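Local coordinates for CRISPR-associated protein, Cse1 family (Acidimicrobium ferrooxidans, PDB 4H3T) that probably serves as the large Cse1 subunit of a type I-E CRISPR Cascade complex, which recognises invading DNA in bacterial immunity, at residues S31-F36 with D89-Y94; P16-R21 with P54-L59; R69-D74 with G78-A83; V60-Y65 with P235-D240. The protein carries 1 engineered substitution. One frame throughout, in Å; residues are numbered along the deposited sequence.

Interaction 1: S31-F36 with D89-Y94; sequences SLRDIF and DAIDDY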
# COMPACT_ATOMS: atom_id res chain seq x y z
N SER A 31 -7.22 -21.04 8.84
CA SER A 31 -8.31 -21.11 7.86
C SER A 31 -9.11 -19.82 7.91
O SER A 31 -8.92 -19.02 8.84
CB SER A 31 -9.22 -22.26 8.21
OG SER A 31 -9.74 -21.98 9.50
N LEU A 32 -10.03 -19.63 6.98
CA LEU A 32 -10.87 -18.44 7.00
C LEU A 32 -11.83 -18.47 8.20
O LEU A 32 -12.06 -17.45 8.79
CB LEU A 32 -11.68 -18.25 5.72
CG LEU A 32 -10.92 -17.86 4.51
CD1 LEU A 32 -11.76 -18.14 3.30
CD2 LEU A 32 -10.54 -16.40 4.55
N ARG A 33 -12.28 -19.64 8.63
CA ARG A 33 -13.12 -19.76 9.79
C ARG A 33 -12.34 -19.31 11.03
O ARG A 33 -12.83 -18.45 11.76
CB ARG A 33 -13.66 -21.20 9.94
CG ARG A 33 -14.72 -21.27 11.02
CD ARG A 33 -14.35 -22.23 12.11
NE ARG A 33 -15.41 -22.34 13.12
CZ ARG A 33 -15.18 -22.54 14.41
NH1 ARG A 33 -13.94 -22.65 14.87
NH2 ARG A 33 -16.20 -22.62 15.27
N ASP A 34 -11.13 -19.83 11.24
CA ASP A 34 -10.30 -19.46 12.39
C ASP A 34 -9.80 -18.02 12.35
O ASP A 34 -9.68 -17.41 13.39
CB ASP A 34 -9.10 -20.42 12.55
CG ASP A 34 -9.51 -21.68 13.29
OD1 ASP A 34 -10.65 -21.72 13.81
OD2 ASP A 34 -8.72 -22.65 13.31
N ILE A 35 -9.58 -17.45 11.19
CA ILE A 35 -9.13 -16.06 11.17
C ILE A 35 -10.25 -15.11 11.77
O ILE A 35 -9.91 -14.12 12.41
CB ILE A 35 -8.59 -15.64 9.77
CG1 ILE A 35 -7.43 -14.63 9.93
CG2 ILE A 35 -9.67 -15.14 8.88
CD1 ILE A 35 -6.82 -14.10 8.73
N PHE A 36 -11.52 -15.48 11.67
CA PHE A 36 -12.62 -14.72 12.24
C PHE A 36 -12.83 -15.11 13.69
O PHE A 36 -12.88 -14.25 14.55
CB PHE A 36 -13.90 -14.95 11.41
CG PHE A 36 -13.88 -14.03 10.23
CD1 PHE A 36 -14.21 -12.70 10.38
CD2 PHE A 36 -13.52 -14.49 8.97
CE1 PHE A 36 -14.16 -11.84 9.31
CE2 PHE A 36 -13.42 -13.61 7.90
CZ PHE A 36 -13.77 -12.30 8.07
N ASP A 89 -21.27 -18.40 15.86
CA ASP A 89 -22.51 -18.86 15.23
C ASP A 89 -22.74 -18.12 13.89
O ASP A 89 -23.11 -18.75 12.90
CB ASP A 89 -23.72 -18.68 16.16
CG ASP A 89 -23.79 -19.58 17.40
OD1 ASP A 89 -23.08 -20.61 17.44
OD2 ASP A 89 -24.61 -19.27 18.31
N ALA A 90 -22.45 -16.81 13.84
CA ALA A 90 -22.59 -16.04 12.60
C ALA A 90 -21.61 -16.54 11.54
O ALA A 90 -21.94 -16.67 10.35
CB ALA A 90 -22.33 -14.56 12.86
N ILE A 91 -20.39 -16.85 12.00
CA ILE A 91 -19.29 -17.32 11.16
C ILE A 91 -19.63 -18.68 10.62
O ILE A 91 -19.58 -18.88 9.40
CB ILE A 91 -17.93 -17.36 11.95
CG1 ILE A 91 -17.51 -15.93 12.42
CG2 ILE A 91 -16.82 -17.98 11.07
CD1 ILE A 91 -16.56 -15.91 13.54
N ASP A 92 -20.03 -19.61 11.49
CA ASP A 92 -20.35 -20.98 11.08
C ASP A 92 -21.64 -21.05 10.23
O ASP A 92 -21.65 -21.81 9.28
CB ASP A 92 -20.40 -21.94 12.28
CG ASP A 92 -19.00 -22.23 12.84
OD1 ASP A 92 -18.01 -22.16 12.05
OD2 ASP A 92 -18.89 -22.48 14.05
N ASP A 93 -22.65 -20.21 10.48
CA ASP A 93 -23.82 -20.18 9.59
C ASP A 93 -23.41 -19.73 8.17
O ASP A 93 -23.85 -20.31 7.19
CB ASP A 93 -24.92 -19.22 10.12
CG ASP A 93 -25.64 -19.68 11.37
OD1 ASP A 93 -25.50 -20.89 11.74
OD2 ASP A 93 -26.32 -18.83 12.00
N TYR A 94 -22.54 -18.73 8.07
CA TYR A 94 -22.10 -18.26 6.74
C TYR A 94 -21.33 -19.36 6.01
O TYR A 94 -21.67 -19.67 4.87
CB TYR A 94 -21.29 -16.96 6.85
CG TYR A 94 -20.95 -16.38 5.49
CD1 TYR A 94 -21.85 -15.57 4.81
CD2 TYR A 94 -19.76 -16.70 4.86
CE1 TYR A 94 -21.56 -15.08 3.55
CE2 TYR A 94 -19.50 -16.29 3.57
CZ TYR A 94 -20.37 -15.44 2.93
OH TYR A 94 -20.04 -15.00 1.68
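Arg33 of helix 32-37 grips Asp92 of helix 88-98 side-on, with one nitrogen to each carboxylate oxygen. Arg33 NE donates to Asp92 OD1 at 2.8 Å, and Arg33 NH2 donates to Asp92 OD2 at 3.0 Å. Both bonds are nearly straight, and both oxygens use their syn lone pairs. The guanidinium and carboxylate planes are only 5° apart, so the bidentate pair is close to flat. Beside it lies an apolar contact. Ile91 points at the other helix, and its CD1 meets Phe36 CB at 3.5 Å. Its other branch, CG2, lies 3.9 Å from Arg33 CG, where the two side chains cross at about a right angle.

Arg33 CG is anti to the backbone N (chi1 -171°), and a bend at the second torsion swings the guanidinium across to Asp92. Two more acids complete a salt-bridge network: Asp34 OD1 is 3.6 Å from Arg33 NH1, a longer ion pair, and Glu88 pairs with NH2. A leucine in place of Arg33 would probably leave the Asp92 carboxylate without its two-pronged partner, and Asp34 and Glu88 without the positive charge they share. Further back, Ser31 is the N-cap of helix 32-37, and its OG accepts from Asp34 N at 3.1 Å.

The two short helical segments run nearly antiparallel, with axes 10.2 Å apart. Arg33 and Asp92 are partly exposed, whereas Ile91 and Phe36 are buried. Helix 52-68 packs against both helices, through Val60 on Phe36 and Leu63 on Tyr94. Strand 18-22 covers Leu32 and Ile35 of the shorter helix.

Interaction 2: P16-R21 with P54-L59; sequences PWLPVR and PALLRL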
# COMPACT_ATOMS: atom_id res chain seq x y z
N PRO A 16 -5.68 -24.78 6.79
CA PRO A 16 -4.79 -23.63 7.11
C PRO A 16 -4.09 -23.05 5.88
O PRO A 16 -3.49 -23.77 5.11
CB PRO A 16 -3.79 -24.22 8.12
CG PRO A 16 -3.82 -25.71 7.94
CD PRO A 16 -5.16 -26.07 7.33
N TRP A 17 -4.23 -21.73 5.64
CA TRP A 17 -3.51 -21.11 4.54
C TRP A 17 -3.18 -19.62 4.73
O TRP A 17 -2.48 -19.08 3.89
CB TRP A 17 -4.28 -21.28 3.20
CG TRP A 17 -5.61 -20.63 3.15
CD1 TRP A 17 -6.75 -21.02 3.80
CD2 TRP A 17 -5.95 -19.47 2.40
NE1 TRP A 17 -7.77 -20.16 3.52
CE2 TRP A 17 -7.33 -19.22 2.62
CE3 TRP A 17 -5.26 -18.68 1.46
CZ2 TRP A 17 -8.03 -18.19 1.96
CZ3 TRP A 17 -5.96 -17.68 0.79
CH2 TRP A 17 -7.33 -17.45 1.03
N LEU A 18 -3.70 -18.97 5.77
CA LEU A 18 -3.54 -17.53 6.02
C LEU A 18 -2.51 -17.33 7.12
O LEU A 18 -2.76 -17.69 8.26
CB LEU A 18 -4.90 -16.92 6.41
CG LEU A 18 -5.96 -17.06 5.32
CD1 LEU A 18 -7.29 -16.81 5.86
CD2 LEU A 18 -5.70 -16.13 4.16
N PRO A 19 -1.30 -16.84 6.79
CA PRO A 19 -0.25 -16.73 7.81
C PRO A 19 -0.50 -15.54 8.73
O PRO A 19 -0.69 -14.41 8.28
CB PRO A 19 1.04 -16.58 7.00
CG PRO A 19 0.64 -16.24 5.67
CD PRO A 19 -0.82 -16.37 5.48
N VAL A 20 -0.48 -15.81 10.01
CA VAL A 20 -0.74 -14.79 11.01
C VAL A 20 0.26 -14.89 12.13
O VAL A 20 0.92 -15.91 12.30
CB VAL A 20 -2.19 -14.86 11.58
CG1 VAL A 20 -3.20 -14.63 10.48
CG2 VAL A 20 -2.44 -16.18 12.28
N ARG A 21 0.34 -13.83 12.91
CA ARG A 21 1.12 -13.78 14.13
C ARG A 21 0.15 -13.63 15.31
O ARG A 21 -0.70 -12.75 15.29
CB ARG A 21 2.10 -12.61 14.08
CG ARG A 21 2.89 -12.41 15.37
CD ARG A 21 3.68 -11.11 15.23
NE ARG A 21 4.94 -11.30 14.52
CZ ARG A 21 6.05 -11.80 15.06
NH1 ARG A 21 6.06 -12.21 16.33
NH2 ARG A 21 7.16 -11.91 14.34
N PRO A 54 -2.42 -6.40 1.39
CA PRO A 54 -3.65 -5.68 0.97
C PRO A 54 -4.67 -6.62 0.31
O PRO A 54 -5.88 -6.52 0.50
CB PRO A 54 -3.11 -4.65 -0.06
CG PRO A 54 -1.69 -4.54 0.21
CD PRO A 54 -1.20 -5.80 0.80
N ALA A 55 -4.17 -7.58 -0.45
CA ALA A 55 -5.05 -8.52 -1.17
C ALA A 55 -5.81 -9.42 -0.22
O ALA A 55 -7.05 -9.53 -0.33
CB ALA A 55 -4.23 -9.34 -2.18
N LEU A 56 -5.11 -9.96 0.77
CA LEU A 56 -5.73 -10.86 1.75
C LEU A 56 -6.60 -10.05 2.74
O LEU A 56 -7.66 -10.51 3.11
CB LEU A 56 -4.69 -11.66 2.51
CG LEU A 56 -3.90 -12.75 1.67
CD1 LEU A 56 -2.81 -13.35 2.52
CD2 LEU A 56 -4.88 -13.75 1.08
N LEU A 57 -6.21 -8.83 3.08
CA LEU A 57 -7.01 -7.98 3.99
C LEU A 57 -8.34 -7.66 3.34
O LEU A 57 -9.37 -7.82 3.98
CB LEU A 57 -6.28 -6.71 4.37
CG LEU A 57 -7.09 -5.66 5.21
CD1 LEU A 57 -7.52 -6.23 6.54
CD2 LEU A 57 -6.31 -4.43 5.42
N ARG A 58 -8.33 -7.24 2.06
CA ARG A 58 -9.57 -6.93 1.34
C ARG A 58 -10.45 -8.15 1.16
O ARG A 58 -11.65 -8.04 1.32
CB ARG A 58 -9.28 -6.24 0.03
CG ARG A 58 -8.78 -4.85 0.31
CD ARG A 58 -8.08 -4.20 -0.80
NE ARG A 58 -8.92 -3.91 -1.96
CZ ARG A 58 -9.40 -2.73 -2.32
NH1 ARG A 58 -9.30 -1.69 -1.51
NH2 ARG A 58 -10.02 -2.59 -3.48
N LEU A 59 -9.88 -9.32 0.94
CA LEU A 59 -10.67 -10.54 0.86
C LEU A 59 -11.42 -10.79 2.17
O LEU A 59 -12.61 -11.14 2.20
CB LEU A 59 -9.75 -11.75 0.57
CG LEU A 59 -10.42 -13.16 0.79
CD1 LEU A 59 -11.42 -13.36 -0.23
CD2 LEU A 59 -9.38 -14.29 0.64
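Trp17, just before strand 18-22, and Leu18, its first residue, reach two leucines of helix 52-68. With chi1 at 63°, Trp17 carries its indole so that the benzo end is directed at the helix. Trp17 CH2 meets Leu59 CD2 at 3.8 Å, and the methyl lies at the ring edge, near its plane. Trp17 CZ3 is 4.1 Å from Leu56 CD2, which approaches obliquely. The Leu59 side chain comes at the indole from the opposite direction.

Leu18 points at the helix, and its CD2 touches Leu56 CD2 at 4.0 Å. The same Leu18 methyl lies over one face of the Trp17 ring, 3.5 Å above the plane and toward the rim. Leu56 CD2 thus meets both Trp17 and Leu18.

Trp17 and Leu18 both face Val30 of strand 27-30, a classic beta bulge. Leu32 and Ile35 of helix 32-37 pack on Leu18, while helix 157-170 lies against Trp17.

The contact between the two segments is wholly apolar and buried. It is held by methyl and ring surfaces, while the indole NE1 is satisfied by Leu12 O.

Interaction 3: R69-D74 with G78-A83; sequences RGPKDD and GRLWEA
The N-capped start of helix 74-82 and the loop leading into it from helix 52-68 fold back on the helix's later residues. Pro71 in the loop and Leu80 in the helix point at each other, and Pro71 CB meets Leu80 CD1 at 4.2 Å. This apolar touch is modest. It lies beside Leu215 of helix 210-217, which also packs on Leu80, and Trp77, which packs on Pro71.

The course of the loop is set by its backbone. Arg69 leaves helix 52-68 with positive phi. Gly70 follows with phi 156°, a backbone shape that a residue with a CB could hardly adopt, because CB would collide with the carbonyl O of Arg69. The peptide bond before Pro71 is cis. Asp73 is the N-cap of helix 74-82. Its OD1 accepts from Glu76 N in the first turn, and Glu76 OE1 accepts from the backbone N of Lys72, the residue before the cap. Asp74 OD1 is bonded to the hydroxyl of Tyr223, which ties the helix start to a neighbouring loop.

Asp73 and Arg79 are near each other without meeting, with Asp73 OD1 5.1 Å from Arg79 NH2. The first-turn bond that crosses the contact is Gly78 N to Asp74 O, 2.9 Å long with an N-H...O angle of 164°.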
# COMPACT_ATOMS: atom_id res chain seq x y z
N ARG A 69 -23.38 -9.09 8.12
CA ARG A 69 -24.55 -8.47 7.49
C ARG A 69 -24.53 -7.00 7.89
O ARG A 69 -25.53 -6.40 8.20
CB ARG A 69 -25.85 -9.19 7.88
CG ARG A 69 -25.74 -10.65 7.44
CD ARG A 69 -27.01 -11.48 7.56
NE ARG A 69 -28.13 -10.89 6.83
CZ ARG A 69 -28.31 -10.92 5.50
NH1 ARG A 69 -29.39 -10.35 4.96
NH2 ARG A 69 -27.42 -11.51 4.71
N GLY A 70 -23.38 -6.41 7.78
CA GLY A 70 -23.20 -5.05 8.22
C GLY A 70 -21.74 -4.85 8.52
O GLY A 70 -20.92 -5.65 8.09
N PRO A 71 -21.37 -3.74 9.18
CA PRO A 71 -22.25 -2.75 9.85
C PRO A 71 -22.92 -1.77 8.88
O PRO A 71 -22.29 -1.21 7.99
CB PRO A 71 -21.29 -2.03 10.79
CG PRO A 71 -19.96 -2.08 10.08
CD PRO A 71 -19.94 -3.48 9.48
N LYS A 72 -24.20 -1.56 9.05
CA LYS A 72 -24.93 -0.63 8.20
C LYS A 72 -24.73 0.79 8.66
O LYS A 72 -24.89 1.71 7.86
CB LYS A 72 -26.45 -0.96 8.18
CG LYS A 72 -27.26 -0.41 9.30
CD LYS A 72 -28.69 -0.89 9.15
CE LYS A 72 -29.60 -0.29 10.18
NZ LYS A 72 -31.02 -0.65 9.90
N ASP A 73 -24.46 0.98 9.97
CA ASP A 73 -24.44 2.32 10.57
C ASP A 73 -23.51 2.36 11.78
O ASP A 73 -22.90 1.34 12.14
CB ASP A 73 -25.87 2.75 10.98
CG ASP A 73 -26.61 1.82 11.94
OD1 ASP A 73 -25.98 0.95 12.53
OD2 ASP A 73 -27.84 1.95 12.03
N ASP A 74 -23.40 3.54 12.38
CA ASP A 74 -22.54 3.77 13.54
C ASP A 74 -22.96 2.96 14.75
O ASP A 74 -22.08 2.55 15.48
CB ASP A 74 -22.48 5.26 13.93
CG ASP A 74 -21.74 6.08 12.89
OD1 ASP A 74 -20.60 5.72 12.55
OD2 ASP A 74 -22.30 7.09 12.44
N GLY A 78 -20.45 0.43 16.53
CA GLY A 78 -20.28 0.62 17.97
C GLY A 78 -20.50 -0.65 18.77
O GLY A 78 -19.68 -0.99 19.62
N ARG A 79 -21.55 -1.42 18.47
CA ARG A 79 -21.77 -2.68 19.20
C ARG A 79 -20.68 -3.72 18.86
O ARG A 79 -20.30 -4.52 19.70
CB ARG A 79 -23.18 -3.28 18.95
CG ARG A 79 -24.32 -2.48 19.63
CD ARG A 79 -25.66 -3.20 19.48
NE ARG A 79 -26.25 -2.96 18.15
CZ ARG A 79 -26.96 -1.88 17.81
NH1 ARG A 79 -27.21 -0.93 18.70
NH2 ARG A 79 -27.42 -1.76 16.57
N LEU A 80 -20.15 -3.70 17.64
CA LEU A 80 -19.05 -4.61 17.29
C LEU A 80 -17.75 -4.21 18.02
O LEU A 80 -17.08 -5.07 18.60
CB LEU A 80 -18.82 -4.61 15.78
CG LEU A 80 -19.93 -5.21 14.98
CD1 LEU A 80 -19.78 -4.91 13.51
CD2 LEU A 80 -19.96 -6.73 15.13
N TRP A 81 -17.43 -2.90 18.03
CA TRP A 81 -16.24 -2.39 18.68
C TRP A 81 -16.26 -2.70 20.18
O TRP A 81 -15.25 -3.13 20.70
CB TRP A 81 -16.10 -0.88 18.44
CG TRP A 81 -14.81 -0.33 18.96
CD1 TRP A 81 -14.62 0.29 20.16
CD2 TRP A 81 -13.51 -0.48 18.37
NE1 TRP A 81 -13.29 0.62 20.32
CE2 TRP A 81 -12.58 0.12 19.25
CE3 TRP A 81 -13.04 -1.03 17.17
CZ2 TRP A 81 -11.21 0.18 18.96
CZ3 TRP A 81 -11.69 -0.94 16.87
CH2 TRP A 81 -10.79 -0.35 17.76
N GLU A 82 -17.42 -2.53 20.85
CA GLU A 82 -17.57 -2.76 22.30
C GLU A 82 -17.56 -4.26 22.66
O GLU A 82 -17.28 -4.59 23.81
CB GLU A 82 -18.88 -2.10 22.81
CG GLU A 82 -18.92 -0.57 22.69
CD GLU A 82 -20.30 0.08 22.67
OE1 GLU A 82 -21.31 -0.61 22.94
OE2 GLU A 82 -20.37 1.29 22.35
N ALA A 83 -17.87 -5.16 21.71
CA ALA A 83 -17.81 -6.61 21.97
C ALA A 83 -16.35 -7.05 21.91
O ALA A 83 -15.54 -6.29 21.39
CB ALA A 83 -18.65 -7.37 20.93

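Interaction 4: V60-Y65 with P235-D240; sequences VLALAY and PAWERD
Leu63 and Ala62 of helix 52-68 approach the Trp237 indole obliquely at its benzo end, while Pro235 CG lies over one face, 3.2 Å above the plane of the Trp237 ring and offset toward the rim. Leu63 CD1 is 3.9 Å from Trp237 CZ2, and Ala62 CB is 4.5 Å from Trp237 CH2. The ring of Phe102 also meets the indole, with planes inclined at about 50°.

Leu63 and Trp237 cross at about a right angle. A first torsion of 59° goes with a Trp237 indole folded back over Pro235, two residues earlier in the chain. On Leu63, the CD1 branch is the one that reaches the ring. Ala62 points directly at the loop, and the backbones come close here: Ala62 CA and Pro235 CA are 6.6 Å apart.

The loop 235-240 makes a short turn, in which Glu238 N donates to Pro235 O at 3.0 Å. Thr259 covers Ala62, Pro235 and Trp237. Leu63 also packs on Leu32 and Phe36 of helix 32-37 and on Phe95 of helix 88-98. The contact therefore joins helix 52-68 to a loop 170 residues further on.

Between these segments the contact is apolar and buried. The one polar atom of the indole, NE1, is met by Tyr94 OH. That hydroxyl also bonds Glu238, whose carboxylate pairs with Arg66, so a small polar network borders the apolar contact.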
# COMPACT_ATOMS: atom_id res chain seq x y z
N VAL A 60 -10.69 -10.70 3.26
CA VAL A 60 -11.22 -10.93 4.60
C VAL A 60 -12.26 -9.83 4.97
O VAL A 60 -13.29 -10.17 5.57
CB VAL A 60 -10.10 -11.09 5.67
CG1 VAL A 60 -10.66 -11.20 7.07
CG2 VAL A 60 -9.33 -12.37 5.38
N LEU A 61 -12.09 -8.62 4.53
CA LEU A 61 -13.11 -7.57 4.80
C LEU A 61 -14.41 -7.83 4.03
O LEU A 61 -15.48 -7.60 4.56
CB LEU A 61 -12.56 -6.22 4.39
CG LEU A 61 -11.50 -5.61 5.32
CD1 LEU A 61 -10.78 -4.42 4.62
CD2 LEU A 61 -12.11 -5.19 6.67
N ALA A 62 -14.33 -8.27 2.75
CA ALA A 62 -15.53 -8.62 2.01
C ALA A 62 -16.29 -9.71 2.75
O ALA A 62 -17.52 -9.69 2.82
CB ALA A 62 -15.17 -9.08 0.61
N LEU A 63 -15.55 -10.70 3.26
CA LEU A 63 -16.16 -11.81 4.03
C LEU A 63 -16.81 -11.28 5.34
O LEU A 63 -17.93 -11.68 5.68
CB LEU A 63 -15.00 -12.72 4.31
CG LEU A 63 -15.08 -14.20 4.56
CD1 LEU A 63 -16.40 -14.87 4.03
CD2 LEU A 63 -13.83 -14.81 3.94
N ALA A 64 -16.14 -10.32 6.04
CA ALA A 64 -16.69 -9.72 7.27
C ALA A 64 -18.03 -9.04 7.02
O ALA A 64 -18.96 -9.30 7.78
CB ALA A 64 -15.71 -8.74 7.87
N TYR A 65 -18.15 -8.20 5.95
CA TYR A 65 -19.44 -7.54 5.66
C TYR A 65 -20.57 -8.55 5.45
O TYR A 65 -21.74 -8.30 5.84
CB TYR A 65 -19.31 -6.65 4.42
CG TYR A 65 -18.67 -5.32 4.67
CD1 TYR A 65 -19.33 -4.33 5.39
CD2 TYR A 65 -17.48 -4.99 4.03
CE1 TYR A 65 -18.80 -3.04 5.50
CE2 TYR A 65 -16.94 -3.72 4.12
CZ TYR A 65 -17.60 -2.74 4.87
OH TYR A 65 -17.00 -1.49 4.99
N PRO A 235 -19.85 -10.72 -2.79
CA PRO A 235 -18.52 -11.05 -3.31
C PRO A 235 -18.58 -12.09 -4.44
O PRO A 235 -19.61 -12.71 -4.66
CB PRO A 235 -17.80 -11.60 -2.07
CG PRO A 235 -18.88 -12.20 -1.28
CD PRO A 235 -20.06 -11.35 -1.46
N ALA A 236 -17.44 -12.29 -5.08
CA ALA A 236 -17.30 -13.14 -6.25
C ALA A 236 -17.82 -14.58 -6.04
O ALA A 236 -18.44 -15.13 -6.96
CB ALA A 236 -15.87 -13.16 -6.73
N TRP A 237 -17.56 -15.16 -4.87
CA TRP A 237 -17.97 -16.54 -4.56
C TRP A 237 -19.46 -16.67 -4.29
O TRP A 237 -19.92 -17.78 -4.24
CB TRP A 237 -17.18 -17.16 -3.38
CG TRP A 237 -17.31 -16.40 -2.12
CD1 TRP A 237 -18.39 -16.38 -1.27
CD2 TRP A 237 -16.40 -15.41 -1.65
NE1 TRP A 237 -18.13 -15.54 -0.23
CE2 TRP A 237 -16.93 -14.88 -0.47
CE3 TRP A 237 -15.14 -14.97 -2.09
CZ2 TRP A 237 -16.28 -13.90 0.26
CZ3 TRP A 237 -14.51 -13.98 -1.36
CH2 TRP A 237 -15.05 -13.51 -0.16
N GLU A 238 -20.23 -15.57 -4.16
CA GLU A 238 -21.69 -15.62 -4.08
C GLU A 238 -22.26 -15.40 -5.43
O GLU A 238 -23.42 -15.61 -5.61
CB GLU A 238 -22.26 -14.59 -3.09
CG GLU A 238 -21.87 -14.90 -1.65
CD GLU A 238 -22.62 -14.07 -0.65
OE1 GLU A 238 -23.79 -13.72 -0.91
OE2 GLU A 238 -22.04 -13.75 0.40
N ARG A 239 -21.48 -14.92 -6.39
CA ARG A 239 -22.00 -14.68 -7.74
C ARG A 239 -21.86 -15.96 -8.58
O ARG A 239 -21.18 -16.92 -8.19
CB ARG A 239 -21.23 -13.48 -8.35
CG ARG A 239 -21.42 -12.21 -7.52
CD ARG A 239 -20.30 -11.15 -7.72
NE ARG A 239 -20.78 -10.13 -8.65
CZ ARG A 239 -21.39 -9.01 -8.32
NH1 ARG A 239 -21.83 -8.19 -9.26
NH2 ARG A 239 -21.55 -8.67 -7.05
N ASP A 240 -22.53 -15.99 -9.69
CA ASP A 240 -22.35 -17.09 -10.63
C ASP A 240 -20.87 -17.19 -11.04
O ASP A 240 -20.23 -16.14 -11.24
CB ASP A 240 -23.15 -16.86 -11.90
CG ASP A 240 -24.65 -16.93 -11.74
OD1 ASP A 240 -25.12 -17.53 -10.74
OD2 ASP A 240 -25.35 -16.35 -12.58

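Overall arrangement
Helix 52-68 is the common element of interactions 2 and 4, whose centres lie 14 Å apart. They meet where Leu59 CD1 touches Trp237 CZ3 at 3.3 Å. Interaction 1 borders both. Leu32 CD2 lies 3.5 Å from Leu18 CD1 of interaction 2, and Tyr94 OH lies 2.8 Å from Trp237 NE1 of interaction 4. Interaction 3 begins where the helix ends: Gly70 N is 3.2 Å from Tyr65 O, a probable hydrogen bond to interaction 4. Its centre is about 22 Å from that of interaction 2. A glycerol, probably from crystallisation, lies about 4 Å from the Trp237 side chain.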